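Local coordinates for protein 6-phospho-beta-glucosidase BglT (Thermotoga maritima, PDB 1UP7) that hydrolyses cellobiose 6'-phosphate to glucose 6-phosphate and glucose, with NAD+ and a manganese ion as cofactors, at residues Ala118-Glu123 and Glu373-Arg378; Glu124-Val129 and Leu155-Phe160; Pro167-Arg172 and Gly293-Thr298. One frame throughout, in Å; residues are numbered along the deposited sequence.

Contact 1: Ala118-Glu123 and Glu373-Arg378; sequences AFPIVE and EAYLKR
Tyr375 carries this contact: Phe119 lies over one face of its ring, Pro120 CG beside CE1, and Glu123 at the hydroxyl tip. The aromatic part is an offset edge-to-face pair: the edge of Phe119 is turned toward the face of Tyr375, with ring centroids 5.5 Å apart and planes at 61°. Over the same tyrosine ring sits a CH-pi contact, Phe119 CB lying 3.7 Å from the centroid of the Tyr375 ring and only 9° off its normal. Tyr375 has CG anti to its backbone N (chi1 161°), which starts the ring on its way to helix 109-131. The apolar part adds Pro120, whose CG meets Tyr375 CE1 at 3.6 Å.

The polar part is a hydrogen bond made tip to tip, Tyr375 OH donating to Glu123 OE1 at the edge of the ring. The modelled OH to OE1 distance of 2.4 Å is very short, and its exact value is doubtful. The other carboxylate oxygen, Glu123 OE2, accepts from a water at 2.9 Å, and that water accepts from Arg378 NH1 at 2.9 Å. The same NH1 donates to Tyr375 O at 3.0 Å, which helps hold the guanidinium over the tyrosine face opposite Phe119 CB, NH1 lying toward the ring's rim. Arg378 ends its helix in a Schellman motif, and its backbone N also bonds to Tyr375 O.

The contact joins the middle of helix 109-131 to the end of helix 355-376. Helix 144-155 flanks both, Phe150 stacking on Phe119 and Tyr154 touching Leu376, while helix 380-389 packs against Ala374.

Contact 2: Glu124-Val129 and Leu155-Phe160; sequences EYVDTV and LEYEKF. With NAD (nicotinamide-adenine-dinucleotide), chain I.
Val126 is the main bump of this buried contact, pointing from helix 109-131 into a hollow lined by Leu155, Tyr157 and Phe160. Its two methyls divide the work. CG1, anti to the backbone N (chi1 163°), presses on the base of the tyrosine, with Val126 CG1 to Tyr157 CB at 3.7 Å. Val126 CG2, anti to the carbonyl carbon, points toward Phe160, 4.2 Å from Phe160 CD2, the two side chains crossing at about a right angle. The third wall is Leu155, whose CD1 lies 4.1 Å from Val126 CB. One turn on, Val129 crosses the tyrosine at about a right angle, its CG1 3.3 Å from Tyr157 OH. That hydroxyl is hydrogen-bonded to Ala135 O, which fixes the far end of the ring beside Val129. No hydrogen bond links the two segments; the fit is one of shape.

The neighbouring Tyr125 sends its side chain from the same helix to the cofactor and donates from OH to N1A of the NAD adenine at 2.7 Å, N1A lying at the edge of its ring and in its plane. Phe67 stacks on this ring and Phe81 meets it edge-to-face. A phenylalanine here would probably leave adenine N1A without its hydroxyl donor and hold the base less firmly.

Segment 155-160 links helix 144-155 to strand 160-162, an outermost strand, within this chain, of the parallel Rossmann-type sheet. Phe160 and Tyr157 also pack on Ile137 of strand 136-139, while helix 67-71 borders Val129.

Contact 3: Pro167-Arg172 and Gly293-Thr298; sequences PINFIR and GSMYST. With NAD (nicotinamide-adenine-dinucleotide), chain I; G6P (6-O-phosphono-alpha-D-glucopyranose), chain J.
The type II beta turn Gly293-Tyr296, which leads into helix 296-308 beside the cofactor and sugar-phosphate pocket, sets Met295 against Ile168, Asn169 and Arg172. Met295 takes the positive-phi place of the turn (phi 70°). Its methyl does most of the touching: CE lies 3.5 Å from Ile168 CG1 and 3.3 Å from Asn169 OD1. The nearly eclipsed chi3 of 14° folds CE back into this position. Met295 SD lies at the edge of the Arg172 guanidinium, near its plane, and 3.7 Å from Arg172 CD; Arg172 NH1 itself pairs with Glu176. Three residues after Met295, Thr298 CG2 meets Ile168 CD1 at 4.0 Å, the side chains crossing at about a right angle.

The other side of the turn serves the ligands. Tyr296 lays a ring face over the nicotinamide, with CD1 3.3 Å from NAD C4N, and its OH shares a hydrogen bond of 2.5 Å with O3 of glucose 6-phosphate. Asn165, which binds the substrate, also donates from ND2 to Ser294 O and so links the turn to the sugar site.

Behind the contact, helix 166-177 rests on both antiparallel sheets, Phe170 touching strands 185-190 and 195-203 and Ile171 touching strand 313-320.

Overall arrangement
From the N terminus, helix 109-131 comes first and supplies the opening segments of both contact 1 and contact 2, which meet where Glu123 CG lies 3.6 Å from Leu155 CD2. Contact 2 closes a short loop of 25 residues within the Rossmann-type part. Contact 3 follows in series, opening at 167-172 and closing 120 residues later at 293-298. Contact 1 closes last, at 373-378, and its loop encloses both others. Contacts 1 and 3 thus each tie the N-terminal family region to the C-terminal one, on opposite sides of the chain's centre, with centres about 29 Å apart. Contacts 2 and 3 touch opposite ends of NAD, adenine and nicotinamide.

Contact 1: Ala118-Glu123 and Glu373-Arg378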
loop_
_atom_site.group_PDB
_atom_site.type_symbol
_atom_site.label_atom_id
_atom_site.label_comp_id
_atom_site.label_asym_id
_atom_site.label_seq_id
_atom_site.Cartn_x
_atom_site.Cartn_y
_atom_site.Cartn_z
ATOM N N ALA A 118 8.639 25.361 -18.622
ATOM C CA ALA A 118 8.537 25.767 -17.231
ATOM C C ALA A 118 9.634 25.155 -16.355
ATOM O O ALA A 118 10.192 25.843 -15.538
ATOM C CB ALA A 118 7.146 25.431 -16.668
ATOM N N PHE A 119 9.923 23.869 -16.537
ATOM C CA PHE A 119 10.777 23.119 -15.613
ATOM C C PHE A 119 12.136 23.786 -15.294
ATOM O O PHE A 119 12.492 23.910 -14.119
ATOM C CB PHE A 119 10.969 21.628 -16.071
ATOM C CG PHE A 119 9.697 20.774 -16.020
ATOM C CD1 PHE A 119 8.606 21.141 -15.213
ATOM C CD2 PHE A 119 9.614 19.592 -16.762
ATOM C CE1 PHE A 119 7.441 20.351 -15.154
ATOM C CE2 PHE A 119 8.460 18.784 -16.713
ATOM C CZ PHE A 119 7.367 19.170 -15.919
ATOM N N PRO A 120 12.909 24.213 -16.305
ATOM C CA PRO A 120 14.211 24.868 -16.022
ATOM C C PRO A 120 14.080 26.167 -15.207
ATOM O O PRO A 120 14.899 26.427 -14.323
ATOM C CB PRO A 120 14.789 25.171 -17.415
ATOM C CG PRO A 120 13.993 24.306 -18.375
ATOM C CD PRO A 120 12.647 24.112 -17.762
ATOM N N ILE A 121 13.059 26.957 -15.499
ATOM C CA ILE A 121 12.826 28.190 -14.771
ATOM C C ILE A 121 12.391 27.897 -13.342
ATOM O O ILE A 121 12.949 28.512 -12.419
ATOM C CB ILE A 121 11.841 29.107 -15.546
ATOM C CG1 ILE A 121 12.477 29.593 -16.858
ATOM C CG2 ILE A 121 11.469 30.330 -14.734
ATOM C CD1 ILE A 121 11.419 30.006 -17.968
ATOM N N VAL A 122 11.465 26.941 -13.132
ATOM C CA VAL A 122 11.078 26.635 -11.760
ATOM C C VAL A 122 12.222 25.979 -10.960
ATOM O O VAL A 122 12.361 26.244 -9.758
ATOM C CB VAL A 122 9.690 25.910 -11.586
ATOM C CG1 VAL A 122 8.694 26.264 -12.694
ATOM C CG2 VAL A 122 9.844 24.467 -11.402
ATOM N N GLU A 123 13.067 25.190 -11.639
ATOM C CA GLU A 123 14.200 24.554 -11.000
ATOM C C GLU A 123 15.111 25.604 -10.395
ATOM O O GLU A 123 15.496 25.518 -9.221
ATOM C CB GLU A 123 14.994 23.698 -12.002
ATOM C CG GLU A 123 15.067 22.258 -11.565
ATOM C CD GLU A 123 15.807 21.359 -12.518
ATOM O OE1 GLU A 123 15.746 21.599 -13.747
ATOM O OE2 GLU A 123 16.459 20.403 -12.001
ATOM N N GLU A 373 10.727 12.858 -16.278
ATOM C CA GLU A 373 11.885 11.990 -16.447
ATOM C C GLU A 373 12.655 12.365 -17.733
ATOM O O GLU A 373 13.887 12.465 -17.729
ATOM C CB GLU A 373 11.465 10.504 -16.421
ATOM C CG GLU A 373 11.346 9.948 -14.995
ATOM C CD GLU A 373 10.344 8.784 -14.849
ATOM O OE1 GLU A 373 9.997 8.100 -15.870
ATOM O OE2 GLU A 373 9.890 8.559 -13.679
ATOM N N ALA A 374 11.919 12.624 -18.811
ATOM C CA ALA A 374 12.539 13.041 -20.065
ATOM C C ALA A 374 13.315 14.342 -19.855
ATOM O O ALA A 374 14.427 14.487 -20.351
ATOM C CB ALA A 374 11.495 13.237 -21.157
ATOM N N TYR A 375 12.728 15.269 -19.100
ATOM C CA TYR A 375 13.364 16.546 -18.894
ATOM C C TYR A 375 14.614 16.387 -18.024
ATOM O O TYR A 375 15.653 16.927 -18.376
ATOM C CB TYR A 375 12.383 17.595 -18.370
ATOM C CG TYR A 375 13.133 18.700 -17.761
ATOM C CD1 TYR A 375 13.663 19.698 -18.551
ATOM C CD2 TYR A 375 13.395 18.718 -16.392
ATOM C CE1 TYR A 375 14.422 20.707 -17.997
ATOM C CE2 TYR A 375 14.152 19.719 -15.831
ATOM C CZ TYR A 375 14.655 20.700 -16.643
ATOM O OH TYR A 375 15.396 21.703 -16.131
ATOM N N LEU A 376 14.521 15.615 -16.932
ATOM C CA LEU A 376 15.662 15.451 -16.008
ATOM C C LEU A 376 16.843 14.792 -16.682
ATOM O O LEU A 376 17.996 15.086 -16.384
ATOM C CB LEU A 376 15.280 14.673 -14.739
ATOM C CG LEU A 376 14.362 15.462 -13.781
ATOM C CD1 LEU A 376 13.827 14.569 -12.691
ATOM C CD2 LEU A 376 15.132 16.678 -13.183
ATOM N N LYS A 377 16.571 13.910 -17.633
ATOM C CA LYS A 377 17.664 13.276 -18.339
ATOM C C LYS A 377 17.999 14.024 -19.634
ATOM O O LYS A 377 18.877 13.580 -20.373
ATOM C CB LYS A 377 17.331 11.815 -18.619
ATOM C CG LYS A 377 17.906 10.873 -17.604
ATOM C CD LYS A 377 16.791 10.172 -16.858
ATOM C CE LYS A 377 16.888 8.657 -17.036
ATOM N NZ LYS A 377 17.855 8.102 -16.060
ATOM N N ARG A 378 17.282 15.130 -19.908
ATOM C CA ARG A 378 17.456 15.890 -21.151
ATOM C C ARG A 378 17.414 14.991 -22.362
ATOM O O ARG A 378 18.278 15.075 -23.247
ATOM C CB ARG A 378 18.777 16.667 -21.148
ATOM C CG ARG A 378 18.855 17.711 -20.095
ATOM C CD ARG A 378 17.713 18.691 -20.126
ATOM N NE ARG A 378 18.093 19.858 -19.337
ATOM C CZ ARG A 378 18.031 19.936 -18.017
ATOM N NH1 ARG A 378 17.568 18.917 -17.276
ATOM N NH2 ARG A 378 18.441 21.057 -17.433
HETATM O O HOH W 1 17.758 19.616 -14.472
#

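Contact 2: Glu124-Val129 and Leu155-Phe160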
loop_
_atom_site.group_PDB
_atom_site.type_symbol
_atom_site.label_atom_id
_atom_site.label_comp_id
_atom_site.label_asym_id
_atom_site.label_seq_id
_atom_site.Cartn_x
_atom_site.Cartn_y
_atom_site.Cartn_z
ATOM N N GLU A 124 15.426 26.616 -11.197
ATOM C CA GLU A 124 16.300 27.705 -10.777
ATOM C C GLU A 124 15.658 28.513 -9.647
ATOM O O GLU A 124 16.301 28.785 -8.616
ATOM C CB GLU A 124 16.629 28.598 -11.994
ATOM C CG GLU A 124 17.908 29.428 -11.853
ATOM C CD GLU A 124 17.867 30.722 -12.695
ATOM O OE1 GLU A 124 18.281 30.705 -13.912
ATOM O OE2 GLU A 124 17.410 31.765 -12.146
ATOM N N TYR A 125 14.383 28.856 -9.827
ATOM C CA TYR A 125 13.647 29.653 -8.860
ATOM C C TYR A 125 13.455 28.941 -7.506
ATOM O O TYR A 125 13.698 29.561 -6.462
ATOM C CB TYR A 125 12.304 30.114 -9.470
ATOM C CG TYR A 125 12.389 31.242 -10.510
ATOM C CD1 TYR A 125 13.604 31.935 -10.761
ATOM C CD2 TYR A 125 11.244 31.633 -11.216
ATOM C CE1 TYR A 125 13.669 32.992 -11.684
ATOM C CE2 TYR A 125 11.280 32.685 -12.137
ATOM C CZ TYR A 125 12.497 33.350 -12.378
ATOM O OH TYR A 125 12.498 34.369 -13.292
ATOM N N VAL A 126 13.053 27.663 -7.513
ATOM C CA VAL A 126 12.872 26.908 -6.275
ATOM C C VAL A 126 14.230 26.767 -5.575
ATOM O O VAL A 126 14.324 26.893 -4.353
ATOM C CB VAL A 126 12.233 25.513 -6.545
ATOM C CG1 VAL A 126 12.433 24.580 -5.349
ATOM C CG2 VAL A 126 10.733 25.671 -6.976
ATOM N N ASP A 127 15.290 26.543 -6.346
ATOM C CA ASP A 127 16.616 26.443 -5.736
ATOM C C ASP A 127 17.020 27.733 -5.004
ATOM O O ASP A 127 17.526 27.688 -3.882
ATOM C CB ASP A 127 17.701 25.996 -6.723
ATOM C CG ASP A 127 18.986 25.595 -6.013
ATOM O OD1 ASP A 127 18.991 24.553 -5.314
ATOM O OD2 ASP A 127 20.037 26.276 -6.063
ATOM N N THR A 128 16.759 28.878 -5.616
ATOM C CA THR A 128 17.051 30.152 -4.973
ATOM C C THR A 128 16.195 30.376 -3.713
ATOM O O THR A 128 16.713 30.846 -2.685
ATOM C CB THR A 128 16.860 31.336 -5.973
ATOM O OG1 THR A 128 17.757 31.175 -7.061
ATOM C CG2 THR A 128 17.318 32.661 -5.378
ATOM N N VAL A 129 14.891 30.065 -3.794
ATOM C CA VAL A 129 14.007 30.234 -2.644
ATOM C C VAL A 129 14.491 29.351 -1.486
ATOM O O VAL A 129 14.690 29.830 -0.369
ATOM C CB VAL A 129 12.526 29.932 -3.009
ATOM C CG1 VAL A 129 11.654 29.784 -1.753
ATOM C CG2 VAL A 129 11.972 30.994 -3.973
ATOM N N LEU A 155 12.056 17.759 -7.162
ATOM C CA LEU A 155 12.907 18.723 -6.426
ATOM C C LEU A 155 12.772 18.567 -4.910
ATOM O O LEU A 155 13.633 19.010 -4.165
ATOM C CB LEU A 155 12.636 20.165 -6.838
ATOM C CG LEU A 155 12.516 20.429 -8.350
ATOM C CD1 LEU A 155 12.264 21.898 -8.549
ATOM C CD2 LEU A 155 13.764 19.975 -9.167
ATOM N N GLU A 156 11.685 17.930 -4.455
ATOM C CA GLU A 156 11.489 17.632 -3.033
ATOM C C GLU A 156 11.531 18.921 -2.222
ATOM O O GLU A 156 12.194 19.010 -1.190
ATOM C CB GLU A 156 12.511 16.568 -2.514
ATOM C CG GLU A 156 12.386 15.201 -3.217
ATOM C CD GLU A 156 13.369 14.136 -2.723
ATOM O OE1 GLU A 156 13.602 14.019 -1.508
ATOM O OE2 GLU A 156 13.916 13.379 -3.551
ATOM N N TYR A 157 10.823 19.930 -2.706
ATOM C CA TYR A 157 10.597 21.139 -1.936
ATOM C C TYR A 157 9.169 21.128 -1.413
ATOM O O TYR A 157 8.222 21.258 -2.193
ATOM C CB TYR A 157 10.864 22.366 -2.806
ATOM C CG TYR A 157 10.883 23.646 -2.016
ATOM C CD1 TYR A 157 11.987 23.985 -1.225
ATOM C CD2 TYR A 157 9.790 24.501 -2.030
ATOM C CE1 TYR A 157 12.003 25.156 -0.500
ATOM C CE2 TYR A 157 9.795 25.676 -1.311
ATOM C CZ TYR A 157 10.890 26.001 -0.541
ATOM O OH TYR A 157 10.880 27.170 0.193
ATOM N N GLU A 158 9.022 20.954 -0.105
ATOM C CA GLU A 158 7.725 20.670 0.494
ATOM C C GLU A 158 6.718 21.818 0.366
ATOM O O GLU A 158 5.554 21.595 0.041
ATOM C CB GLU A 158 7.869 20.282 1.970
ATOM C CG GLU A 158 6.487 20.030 2.568
ATOM C CD GLU A 158 6.491 19.389 3.943
ATOM O OE1 GLU A 158 7.393 19.705 4.777
ATOM O OE2 GLU A 158 5.551 18.579 4.183
ATOM N N LYS A 159 7.176 23.040 0.597
ATOM C CA LYS A 159 6.308 24.209 0.635
ATOM C C LYS A 159 6.070 24.802 -0.732
ATOM O O LYS A 159 6.340 25.988 -0.974
ATOM C CB LYS A 159 6.886 25.264 1.569
ATOM C CG LYS A 159 6.703 24.907 3.040
ATOM C CD LYS A 159 7.987 24.901 3.747
ATOM C CE LYS A 159 8.125 26.135 4.595
ATOM N NZ LYS A 159 8.441 27.276 3.719
ATOM N N PHE A 160 5.538 23.973 -1.630
ATOM C CA PHE A 160 5.137 24.421 -2.943
ATOM C C PHE A 160 3.697 23.989 -3.143
ATOM O O PHE A 160 3.381 22.781 -3.213
ATOM C CB PHE A 160 6.042 23.804 -3.986
ATOM C CG PHE A 160 5.820 24.322 -5.392
ATOM C CD1 PHE A 160 4.762 23.822 -6.189
ATOM C CD2 PHE A 160 6.683 25.281 -5.944
ATOM C CE1 PHE A 160 4.576 24.270 -7.491
ATOM C CE2 PHE A 160 6.500 25.744 -7.285
ATOM C CZ PHE A 160 5.461 25.245 -8.046
HETATM P PA NAD I . 1.434 36.587 -18.996
HETATM O O1A NAD I . 1.873 36.311 -20.379
HETATM O O2A NAD I . 0.844 37.993 -18.753
HETATM O O5B NAD I . 2.765 36.364 -18.099
HETATM C C5B NAD I . 2.861 36.966 -16.834
HETATM C C4B NAD I . 4.194 37.689 -16.694
HETATM O O4B NAD I . 5.260 36.751 -16.564
HETATM C C3B NAD I . 4.565 38.598 -17.859
HETATM O O3B NAD I . 4.640 39.927 -17.368
HETATM C C2B NAD I . 5.936 38.100 -18.323
HETATM O O2B NAD I . 6.805 39.159 -18.664
HETATM C C1B NAD I . 6.428 37.411 -17.062
HETATM N N9A NAD I . 7.476 36.415 -17.263
HETATM C C8A NAD I . 7.686 35.546 -18.317
HETATM N N7A NAD I . 8.768 34.804 -17.996
HETATM C C5A NAD I . 9.212 35.130 -16.768
HETATM C C6A NAD I . 10.271 34.700 -15.979
HETATM N N6A NAD I . 11.104 33.747 -16.386
HETATM N N1A NAD I . 10.470 35.286 -14.735
HETATM C C2A NAD I . 9.635 36.298 -14.293
HETATM N N3A NAD I . 8.609 36.734 -15.096
HETATM C C4A NAD I . 8.410 36.160 -16.304
HETATM O O3 NAD I . 0.357 35.445 -18.646
HETATM P PN NAD I . -0.782 35.450 -17.519
HETATM O O1N NAD I . -2.036 35.294 -18.297
HETATM O O2N NAD I . -0.651 36.524 -16.557
HETATM O O5D NAD I . -0.491 34.127 -16.668
HETATM C C5D NAD I . 0.782 33.749 -16.177
HETATM C C4D NAD I . 0.730 32.253 -15.829
HETATM O O4D NAD I . -0.234 31.952 -14.821
HETATM C C3D NAD I . 0.343 31.399 -17.028
HETATM O O3D NAD I . 1.159 30.269 -16.962
HETATM C C2D NAD I . -1.119 31.032 -16.791
HETATM O O2D NAD I . -1.530 29.801 -17.360
HETATM C C1D NAD I . -1.269 31.079 -15.288
HETATM N N1N NAD I . -2.502 31.782 -14.923
HETATM C C2N NAD I . -2.339 32.817 -14.029
HETATM C C3N NAD I . -3.407 33.564 -13.596
HETATM C C7N NAD I . -3.152 34.697 -12.629
HETATM O O7N NAD I . -3.962 34.928 -11.492
HETATM N N7N NAD I . -2.103 35.499 -12.867
HETATM C C4N NAD I . -4.669 33.234 -14.097
HETATM C C5N NAD I . -4.858 32.175 -15.007
HETATM C C6N NAD I . -3.744 31.443 -15.419
#

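Contact 3: Pro167-Arg172 and Gly293-Thr298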
loop_
_atom_site.group_PDB
_atom_site.type_symbol
_atom_site.label_atom_id
_atom_site.label_comp_id
_atom_site.label_asym_id
_atom_site.label_seq_id
_atom_site.Cartn_x
_atom_site.Cartn_y
_atom_site.Cartn_z
ATOM N N PRO A 167 -11.775 25.082 -8.696
ATOM C CA PRO A 167 -12.417 24.768 -7.417
ATOM C C PRO A 167 -13.126 25.990 -6.878
ATOM O O PRO A 167 -14.342 25.905 -6.615
ATOM C CB PRO A 167 -11.254 24.356 -6.506
ATOM C CG PRO A 167 -10.143 23.925 -7.455
ATOM C CD PRO A 167 -10.306 24.872 -8.633
ATOM N N ILE A 168 -12.439 27.125 -6.766
ATOM C CA ILE A 168 -13.114 28.308 -6.214
ATOM C C ILE A 168 -14.278 28.784 -7.045
ATOM O O ILE A 168 -15.282 29.259 -6.512
ATOM C CB ILE A 168 -12.154 29.496 -5.905
ATOM C CG1 ILE A 168 -12.870 30.497 -4.969
ATOM C CG2 ILE A 168 -11.585 30.185 -7.217
ATOM C CD1 ILE A 168 -11.913 31.249 -4.095
ATOM N N ASN A 169 -14.172 28.648 -8.354
ATOM C CA ASN A 169 -15.284 29.035 -9.199
ATOM C C ASN A 169 -16.474 28.137 -8.964
ATOM O O ASN A 169 -17.600 28.622 -8.893
ATOM C CB ASN A 169 -14.878 29.025 -10.677
ATOM C CG ASN A 169 -14.104 30.265 -11.055
ATOM O OD1 ASN A 169 -14.433 31.361 -10.612
ATOM N ND2 ASN A 169 -13.058 30.098 -11.857
ATOM N N PHE A 170 -16.225 26.832 -8.818
ATOM C CA PHE A 170 -17.315 25.931 -8.532
ATOM C C PHE A 170 -17.945 26.221 -7.180
ATOM O O PHE A 170 -19.188 26.256 -7.046
ATOM C CB PHE A 170 -16.945 24.441 -8.614
ATOM C CG PHE A 170 -18.159 23.557 -8.415
ATOM C CD1 PHE A 170 -19.046 23.330 -9.471
ATOM C CD2 PHE A 170 -18.483 23.056 -7.138
ATOM C CE1 PHE A 170 -20.200 22.554 -9.289
ATOM C CE2 PHE A 170 -19.629 22.283 -6.951
ATOM C CZ PHE A 170 -20.485 22.022 -8.033
ATOM N N ILE A 171 -17.096 26.411 -6.168
ATOM C CA ILE A 171 -17.567 26.715 -4.804
ATOM C C ILE A 171 -18.410 27.986 -4.814
ATOM O O ILE A 171 -19.465 28.059 -4.169
ATOM C CB ILE A 171 -16.358 26.818 -3.786
ATOM C CG1 ILE A 171 -15.934 25.430 -3.288
ATOM C CG2 ILE A 171 -16.703 27.674 -2.581
ATOM C CD1 ILE A 171 -14.499 25.338 -2.800
ATOM N N ARG A 172 -17.963 28.991 -5.571
ATOM C CA ARG A 172 -18.747 30.227 -5.746
ATOM C C ARG A 172 -20.105 29.984 -6.385
ATOM O O ARG A 172 -21.105 30.514 -5.931
ATOM C CB ARG A 172 -17.944 31.242 -6.557
ATOM C CG ARG A 172 -18.400 32.713 -6.403
ATOM C CD ARG A 172 -18.408 33.504 -7.739
ATOM N NE ARG A 172 -17.958 32.690 -8.893
ATOM C CZ ARG A 172 -18.773 32.114 -9.790
ATOM N NH1 ARG A 172 -20.101 32.257 -9.693
ATOM N NH2 ARG A 172 -18.256 31.391 -10.786
ATOM N N GLY A 293 -9.100 33.705 -16.046
ATOM C CA GLY A 293 -8.306 33.438 -14.859
ATOM C C GLY A 293 -8.897 34.073 -13.613
ATOM O O GLY A 293 -8.363 33.969 -12.495
ATOM N N SER A 294 -10.031 34.712 -13.773
ATOM C CA SER A 294 -10.615 35.365 -12.624
ATOM C C SER A 294 -10.815 34.463 -11.383
ATOM O O SER A 294 -10.996 33.223 -11.464
ATOM C CB SER A 294 -11.888 36.106 -13.031
ATOM O OG SER A 294 -11.497 37.242 -13.822
ATOM N N MET A 295 -10.780 35.123 -10.228
ATOM C CA MET A 295 -10.851 34.484 -8.926
ATOM C C MET A 295 -9.624 33.676 -8.534
ATOM O O MET A 295 -9.535 33.145 -7.417
ATOM C CB MET A 295 -12.182 33.767 -8.710
ATOM C CG MET A 295 -13.213 34.751 -8.148
ATOM S SD MET A 295 -14.779 34.014 -7.564
ATOM C CE MET A 295 -14.425 32.359 -7.479
ATOM N N TYR A 296 -8.640 33.612 -9.417
ATOM C CA TYR A 296 -7.334 33.091 -9.024
ATOM C C TYR A 296 -6.857 33.920 -7.834
ATOM O O TYR A 296 -6.287 33.385 -6.879
ATOM C CB TYR A 296 -6.339 33.262 -10.170
ATOM C CG TYR A 296 -6.017 32.014 -11.004
ATOM C CD1 TYR A 296 -6.757 31.689 -12.141
ATOM C CD2 TYR A 296 -4.930 31.199 -10.694
ATOM C CE1 TYR A 296 -6.435 30.547 -12.929
ATOM C CE2 TYR A 296 -4.608 30.070 -11.479
ATOM C CZ TYR A 296 -5.358 29.767 -12.583
ATOM O OH TYR A 296 -5.040 28.668 -13.349
ATOM N N SER A 297 -7.122 35.227 -7.890
ATOM C CA SER A 297 -6.777 36.205 -6.849
ATOM C C SER A 297 -7.252 35.840 -5.470
ATOM O O SER A 297 -6.464 35.763 -4.522
ATOM C CB SER A 297 -7.480 37.530 -7.164
ATOM O OG SER A 297 -8.826 37.529 -6.657
ATOM N N THR A 298 -8.566 35.707 -5.346
ATOM C CA THR A 298 -9.161 35.303 -4.093
ATOM C C THR A 298 -8.554 33.982 -3.646
ATOM O O THR A 298 -8.277 33.814 -2.452
ATOM C CB THR A 298 -10.691 35.160 -4.211
ATOM O OG1 THR A 298 -11.236 36.396 -4.669
ATOM C CG2 THR A 298 -11.336 35.037 -2.808
HETATM P PA NAD I . 1.434 36.587 -18.996
HETATM O O1A NAD I . 1.873 36.311 -20.379
HETATM O O2A NAD I . 0.844 37.993 -18.753
HETATM O O5B NAD I . 2.765 36.364 -18.099
HETATM C C5B NAD I . 2.861 36.966 -16.834
HETATM C C4B NAD I . 4.194 37.689 -16.694
HETATM O O4B NAD I . 5.260 36.751 -16.564
HETATM C C3B NAD I . 4.565 38.598 -17.859
HETATM O O3B NAD I . 4.640 39.927 -17.368
HETATM C C2B NAD I . 5.936 38.100 -18.323
HETATM O O2B NAD I . 6.805 39.159 -18.664
HETATM C C1B NAD I . 6.428 37.411 -17.062
HETATM N N9A NAD I . 7.476 36.415 -17.263
HETATM C C8A NAD I . 7.686 35.546 -18.317
HETATM N N7A NAD I . 8.768 34.804 -17.996
HETATM C C5A NAD I . 9.212 35.130 -16.768
HETATM C C6A NAD I . 10.271 34.700 -15.979
HETATM N N6A NAD I . 11.104 33.747 -16.386
HETATM N N1A NAD I . 10.470 35.286 -14.735
HETATM C C2A NAD I . 9.635 36.298 -14.293
HETATM N N3A NAD I . 8.609 36.734 -15.096
HETATM C C4A NAD I . 8.410 36.160 -16.304
HETATM O O3 NAD I . 0.357 35.445 -18.646
HETATM P PN NAD I . -0.782 35.450 -17.519
HETATM O O1N NAD I . -2.036 35.294 -18.297
HETATM O O2N NAD I . -0.651 36.524 -16.557
HETATM O O5D NAD I . -0.491 34.127 -16.668
HETATM C C5D NAD I . 0.782 33.749 -16.177
HETATM C C4D NAD I . 0.730 32.253 -15.829
HETATM O O4D NAD I . -0.234 31.952 -14.821
HETATM C C3D NAD I . 0.343 31.399 -17.028
HETATM O O3D NAD I . 1.159 30.269 -16.962
HETATM C C2D NAD I . -1.119 31.032 -16.791
HETATM O O2D NAD I . -1.530 29.801 -17.360
HETATM C C1D NAD I . -1.269 31.079 -15.288
HETATM N N1N NAD I . -2.502 31.782 -14.923
HETATM C C2N NAD I . -2.339 32.817 -14.029
HETATM C C3N NAD I . -3.407 33.564 -13.596
HETATM C C7N NAD I . -3.152 34.697 -12.629
HETATM O O7N NAD I . -3.962 34.928 -11.492
HETATM N N7N NAD I . -2.103 35.499 -12.867
HETATM C C4N NAD I . -4.669 33.234 -14.097
HETATM C C5N NAD I . -4.858 32.175 -15.007
HETATM C C6N NAD I . -3.744 31.443 -15.419
HETATM C C1 G6P J . -9.340 28.876 -16.693
HETATM C C2 G6P J . -8.267 27.882 -16.168
HETATM C C3 G6P J . -6.908 28.576 -16.101
HETATM C C4 G6P J . -6.548 29.006 -17.514
HETATM C C5 G6P J . -7.594 30.035 -17.985
HETATM C C6 G6P J . -7.310 30.466 -19.417
HETATM O O1 G6P J . -10.653 28.308 -16.854
HETATM O O2 G6P J . -8.565 27.348 -14.879
HETATM O O3 G6P J . -5.889 27.756 -15.518
HETATM O O4 G6P J . -5.205 29.488 -17.570
HETATM O O5 G6P J . -8.938 29.489 -17.940
HETATM O O6 G6P J . -7.715 31.808 -19.636
HETATM P P G6P J . -7.024 32.700 -20.786
HETATM O O1P G6P J . -7.551 34.103 -20.595
HETATM O O2P G6P J . -7.337 32.270 -22.211
HETATM O O3P G6P J . -5.541 32.654 -20.548
#